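Local structure of alcohol dehydrogenase IV (Corynebacterium glutamicum, 3IV7) at residues 31-35 with 149-153; 126-130 with 230-234. The protein probably reduces maleylacetate with a nicotinamide cofactor, as a member of the iron-containing alcohol dehydrogenase family. All coordinates share one frame; numbering follows the deposited sequence.

Contact 1: 31-35 with 149-153; sequences EVERR and PETVI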
loop_
_atom_site.group_PDB
_atom_site.type_symbol
_atom_site.label_atom_id
_atom_site.label_comp_id
_atom_site.label_asym_id
_atom_site.label_seq_id
_atom_site.Cartn_x
_atom_site.Cartn_y
_atom_site.Cartn_z
ATOM N N GLU A 31 9.286 -19.162 5.714
ATOM C CA GLU A 31 10.041 -17.915 5.839
ATOM C C GLU A 31 11.502 -18.155 6.268
ATOM O O GLU A 31 12.429 -17.557 5.708
ATOM C CB GLU A 31 9.297 -16.970 6.813
ATOM C CG GLU A 31 9.877 -15.681 7.005
ATOM C CD GLU A 31 9.819 -14.790 5.776
ATOM O OE1 GLU A 31 9.178 -15.132 4.785
ATOM O OE2 GLU A 31 10.459 -13.758 5.813
ATOM N N VAL A 32 11.709 -19.059 7.221
ATOM C CA VAL A 32 13.045 -19.379 7.678
ATOM C C VAL A 32 13.875 -20.085 6.585
ATOM O O VAL A 32 15.109 -19.852 6.438
ATOM C CB VAL A 32 12.990 -20.289 8.906
ATOM C CG1 VAL A 32 14.370 -20.833 9.224
ATOM C CG2 VAL A 32 12.401 -19.538 10.100
ATOM N N GLU A 33 13.218 -20.961 5.848
ATOM C CA GLU A 33 13.882 -21.694 4.791
ATOM C C GLU A 33 14.233 -20.779 3.620
ATOM O O GLU A 33 15.327 -20.853 3.107
ATOM C CB GLU A 33 13.046 -22.894 4.355
ATOM C CG GLU A 33 13.037 -23.980 5.423
ATOM C CD GLU A 33 12.506 -25.283 4.959
ATOM O OE1 GLU A 33 11.591 -25.302 4.119
ATOM O OE2 GLU A 33 12.998 -26.310 5.462
ATOM N N ARG A 34 13.316 -19.871 3.264
ATOM C CA ARG A 34 13.555 -18.901 2.201
ATOM C C ARG A 34 14.779 -18.004 2.555
ATOM O O ARG A 34 15.593 -17.678 1.696
ATOM C CB ARG A 34 12.299 -18.067 1.998
ATOM C CG ARG A 34 12.439 -16.903 1.028
ATOM C CD ARG A 34 11.128 -16.134 0.915
ATOM N NE ARG A 34 10.897 -15.205 2.029
ATOM C CZ ARG A 34 11.313 -13.929 2.068
ATOM N NH1 ARG A 34 12.023 -13.415 1.065
ATOM N NH2 ARG A 34 11.028 -13.159 3.130
ATOM N N ARG A 35 14.940 -17.692 3.838
ATOM C CA ARG A 35 16.076 -16.881 4.299
ATOM C C ARG A 35 17.342 -17.684 4.468
ATOM O O ARG A 35 18.439 -17.124 4.503
ATOM C CB ARG A 35 15.737 -16.205 5.641
ATOM C CG ARG A 35 14.645 -15.203 5.541
ATOM C CD ARG A 35 14.122 -14.723 6.940
ATOM N NE ARG A 35 13.099 -13.716 6.736
ATOM C CZ ARG A 35 13.357 -12.445 6.466
ATOM N NH1 ARG A 35 14.618 -11.991 6.454
ATOM N NH2 ARG A 35 12.358 -11.613 6.230
ATOM N N PRO A 149 9.406 -4.887 10.908
ATOM C CA PRO A 149 9.624 -6.303 10.606
ATOM C C PRO A 149 9.553 -6.551 9.102
ATOM O O PRO A 149 8.709 -5.968 8.408
ATOM C CB PRO A 149 8.475 -6.997 11.333
ATOM C CG PRO A 149 8.171 -6.092 12.504
ATOM C CD PRO A 149 8.497 -4.691 12.056
ATOM N N GLU A 150 10.446 -7.359 8.601
ATOM C CA GLU A 150 10.465 -7.667 7.184
ATOM C C GLU A 150 9.297 -8.538 6.778
ATOM O O GLU A 150 8.836 -8.472 5.650
ATOM C CB GLU A 150 11.746 -8.355 6.812
ATOM C CG GLU A 150 12.903 -7.465 6.820
ATOM C CD GLU A 150 14.154 -8.126 6.295
ATOM O OE1 GLU A 150 14.092 -9.296 5.852
ATOM O OE2 GLU A 150 15.202 -7.476 6.355
ATOM N N THR A 151 8.858 -9.387 7.683
ATOM C CA THR A 151 7.720 -10.240 7.428
ATOM C C THR A 151 6.764 -10.249 8.603
ATOM O O THR A 151 7.191 -10.278 9.789
ATOM C CB THR A 151 8.175 -11.666 7.158
ATOM O OG1 THR A 151 9.070 -11.672 6.040
ATOM C CG2 THR A 151 6.974 -12.583 6.895
ATOM N N VAL A 152 5.468 -10.269 8.293
ATOM C CA VAL A 152 4.454 -10.397 9.307
ATOM C C VAL A 152 3.612 -11.620 9.021
ATOM O O VAL A 152 3.105 -11.786 7.913
ATOM C CB VAL A 152 3.542 -9.140 9.371
ATOM C CG1 VAL A 152 2.508 -9.280 10.522
ATOM C CG2 VAL A 152 4.396 -7.883 9.543
ATOM N N ILE A 153 3.492 -12.493 10.018
ATOM C CA ILE A 153 2.619 -13.692 9.922
ATOM C C ILE A 153 1.380 -13.495 10.792
ATOM O O ILE A 153 1.482 -13.320 12.010
ATOM C CB ILE A 153 3.368 -14.948 10.318
ATOM C CG1 ILE A 153 4.556 -15.145 9.362
ATOM C CG2 ILE A 153 2.389 -16.211 10.341
ATOM C CD1 ILE A 153 5.584 -16.251 9.819
HETATM O O HOH W 1 10.157 -10.075 3.705
#
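Glu31 carries its carboxylate off helix 24-35 to the side chain of Thr151, whose hydroxyl OG1 donates to Glu31 OE2 over 2.5 Å. The hydroxyl arrives from above the carboxylate plane, and Thr151 CG2 lies against Glu31 CD at 3.8 Å. A bend at chi2 (68°) sets the acid between two arginines of its own helix. Arg34 grips it side-on, NE to OE1 and NH2 to both oxygens. Arg35 also comes side-on but spends NE and NH2 on OE2 alone, the NE bond measuring 2.8 Å. OE2 thus collects four donors, which fixes the rotation of the carboxylate and probably favours its charged form. The extended Arg35 chain continues to the strand side, where its outer end clasps one oxygen of Glu150: Glu150 OE1 lies 2.8 Å from Arg35 NH1 and 2.9 Å from Arg35 NH2, in the guanidinium plane, while the two flat groups are turned 37° apart. Arg35 thus carries the salt-bridge network across from the helix to Glu150, beside the Thr151-Glu31 bond. Water 1 donates to Glu150 O at 2.8 Å and is weakly held by Arg34 NH2. The network lies where the C-terminal end of helix 24-35 faces the start of strand 151-154, an inner strand of the parallel sheet; Glu31 touches Lys16 of strand 7-20 and Val116 of strand 115-119, and Arg35 and Glu150 touch Pro114 in the loop before the latter.

Contact 2: 126-130 with 230-234; sequences EATNV and AVSFA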
loop_
_atom_site.group_PDB
_atom_site.type_symbol
_atom_site.label_atom_id
_atom_site.label_comp_id
_atom_site.label_asym_id
_atom_site.label_seq_id
_atom_site.Cartn_x
_atom_site.Cartn_y
_atom_site.Cartn_z
ATOM N N GLU A 126 3.779 -4.223 14.458
ATOM C CA GLU A 126 4.458 -5.039 13.415
ATOM C C GLU A 126 4.492 -4.373 12.031
ATOM O O GLU A 126 5.269 -4.772 11.164
ATOM C CB GLU A 126 3.809 -6.410 13.296
ATOM C CG GLU A 126 2.321 -6.404 12.835
ATOM C CD GLU A 126 1.326 -6.150 13.918
ATOM O OE1 GLU A 126 1.720 -5.785 15.029
ATOM O OE2 GLU A 126 0.127 -6.307 13.648
ATOM N N ALA A 127 3.652 -3.371 11.841
ATOM C CA ALA A 127 3.581 -2.665 10.597
ATOM C C ALA A 127 4.126 -1.256 10.666
ATOM O O ALA A 127 3.921 -0.513 9.763
ATOM C CB ALA A 127 2.159 -2.642 10.092
ATOM N N THR A 128 4.837 -0.888 11.733
ATOM C CA THR A 128 5.459 0.446 11.788
ATOM C C THR A 128 6.984 0.343 11.990
ATOM O O THR A 128 7.530 -0.691 12.500
ATOM C CB THR A 128 4.880 1.332 12.926
ATOM O OG1 THR A 128 5.497 0.987 14.163
ATOM C CG2 THR A 128 3.368 1.163 13.060
ATOM N N ASN A 129 7.640 1.426 11.642
ATOM C CA ASN A 129 9.057 1.585 11.795
ATOM C C ASN A 129 9.344 2.441 13.005
ATOM O O ASN A 129 10.351 3.111 13.058
ATOM C CB ASN A 129 9.650 2.227 10.553
ATOM C CG ASN A 129 8.955 3.530 10.166
ATOM O OD1 ASN A 129 8.014 3.980 10.829
ATOM N ND2 ASN A 129 9.348 4.072 9.028
ATOM N N VAL A 130 8.429 2.401 13.973
ATOM C CA VAL A 130 8.527 3.171 15.208
ATOM C C VAL A 130 9.010 2.265 16.322
ATOM O O VAL A 130 8.476 1.137 16.519
ATOM C CB VAL A 130 7.142 3.769 15.605
ATOM C CG1 VAL A 130 7.197 4.446 17.026
ATOM C CG2 VAL A 130 6.672 4.767 14.528
ATOM N N ALA A 230 -2.147 0.285 10.830
ATOM C CA ALA A 230 -0.766 0.556 11.204
ATOM C C ALA A 230 0.085 0.993 10.016
ATOM O O ALA A 230 0.904 1.924 10.139
ATOM C CB ALA A 230 -0.151 -0.677 11.911
ATOM N N VAL A 231 -0.131 0.366 8.857
ATOM C CA VAL A 231 0.553 0.775 7.635
ATOM C C VAL A 231 0.204 2.243 7.281
ATOM O O VAL A 231 1.078 3.029 6.890
ATOM C CB VAL A 231 0.214 -0.149 6.451
ATOM C CG1 VAL A 231 0.774 0.436 5.130
ATOM C CG2 VAL A 231 0.818 -1.625 6.695
ATOM N N SER A 232 -1.070 2.606 7.456
ATOM C CA SER A 232 -1.518 3.976 7.244
ATOM C C SER A 232 -0.805 4.946 8.214
ATOM O O SER A 232 -0.289 5.990 7.817
ATOM C CB SER A 232 -3.029 4.064 7.475
ATOM O OG SER A 232 -3.470 5.407 7.319
ATOM N N PHE A 233 -0.799 4.566 9.480
ATOM C CA PHE A 233 -0.207 5.340 10.553
ATOM C C PHE A 233 1.321 5.494 10.407
ATOM O O PHE A 233 1.844 6.558 10.613
ATOM C CB PHE A 233 -0.568 4.664 11.884
ATOM C CG PHE A 233 0.187 5.169 13.041
ATOM C CD1 PHE A 233 -0.072 6.409 13.557
ATOM C CD2 PHE A 233 1.062 4.334 13.727
ATOM C CE1 PHE A 233 0.611 6.866 14.677
ATOM C CE2 PHE A 233 1.721 4.782 14.832
ATOM C CZ PHE A 233 1.494 6.057 15.301
ATOM N N ALA A 234 1.996 4.430 9.999
ATOM C CA ALA A 234 3.446 4.485 9.743
ATOM C C ALA A 234 3.750 5.571 8.712
ATOM O O ALA A 234 4.744 6.294 8.821
ATOM C CB ALA A 234 3.957 3.105 9.261
HETATM O O HOH W 2 6.380 6.264 10.942
#
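Ala127 CB meets Ala230 CB at 3.5 Å, methyl against methyl, and Val231 CG2 adds a second apolar contact to Ala127 CB at 3.8 Å. One helical turn on, the methyl of Ala234 fits against the backbone of the 126-130 segment, its CB 3.7 Å from Ala127 O and 4.0 Å from Thr128 CA. With such small side chains on both sides, the backbones approach closely: the CA atoms of Thr128 and Ala234 are 5.0 Å apart. Thr128 CG2 extends over the helix between Ala230 and Phe233, reaching the edge of the Phe233 ring near its plane, 4.0 Å from CD2. Its chi1 of 81° sends that methyl to the helix and holds OG1 back over its own loop, where it accepts from Val130 N in an ST turn and is also hydrogen-bonded to Lys105 NZ. The polar link across the interface is water 2, which donates to Asn129 OD1 and, at 2.7 Å, to Ala234 O. Further out, the Phe233 ring is stacked with His177 and His242, Glu126 OE2 is hydrogen-bonded to Tyr154 OH, and Asn129 pairs through its backbone with Asp144. Here the loop leading from strand 115-119 to strand 130-135 lies along helix 216-236, joining the N-terminal part of the fold to the C-terminal helices; Val231 touches Leu194 of helix 189-211, and Phe233 touches Ser181 of helix 164-181.

Overall arrangement
The centres of the two contacts are about 17 Å apart, and their segments alternate along the chain: 31-35, 126-130, 149-153, 230-234. Contact 1 lies within the N-terminal part, tying a helix to the parallel sheet, its centre about 21 Å from the centre of the chain. Contact 2, its centre about 8 Å from that of the chain, joins the same part to the C-terminal helices. Segments 149-153 and 126-130 connect them by packing: Glu126 O is 3.4 Å from Pro149 CD and 3.6 Å from Val152 CG2. The 126-130 loop follows strand 115-119, the neighbour of strand 151-154 in the parallel sheet, within the two-part fold of this family.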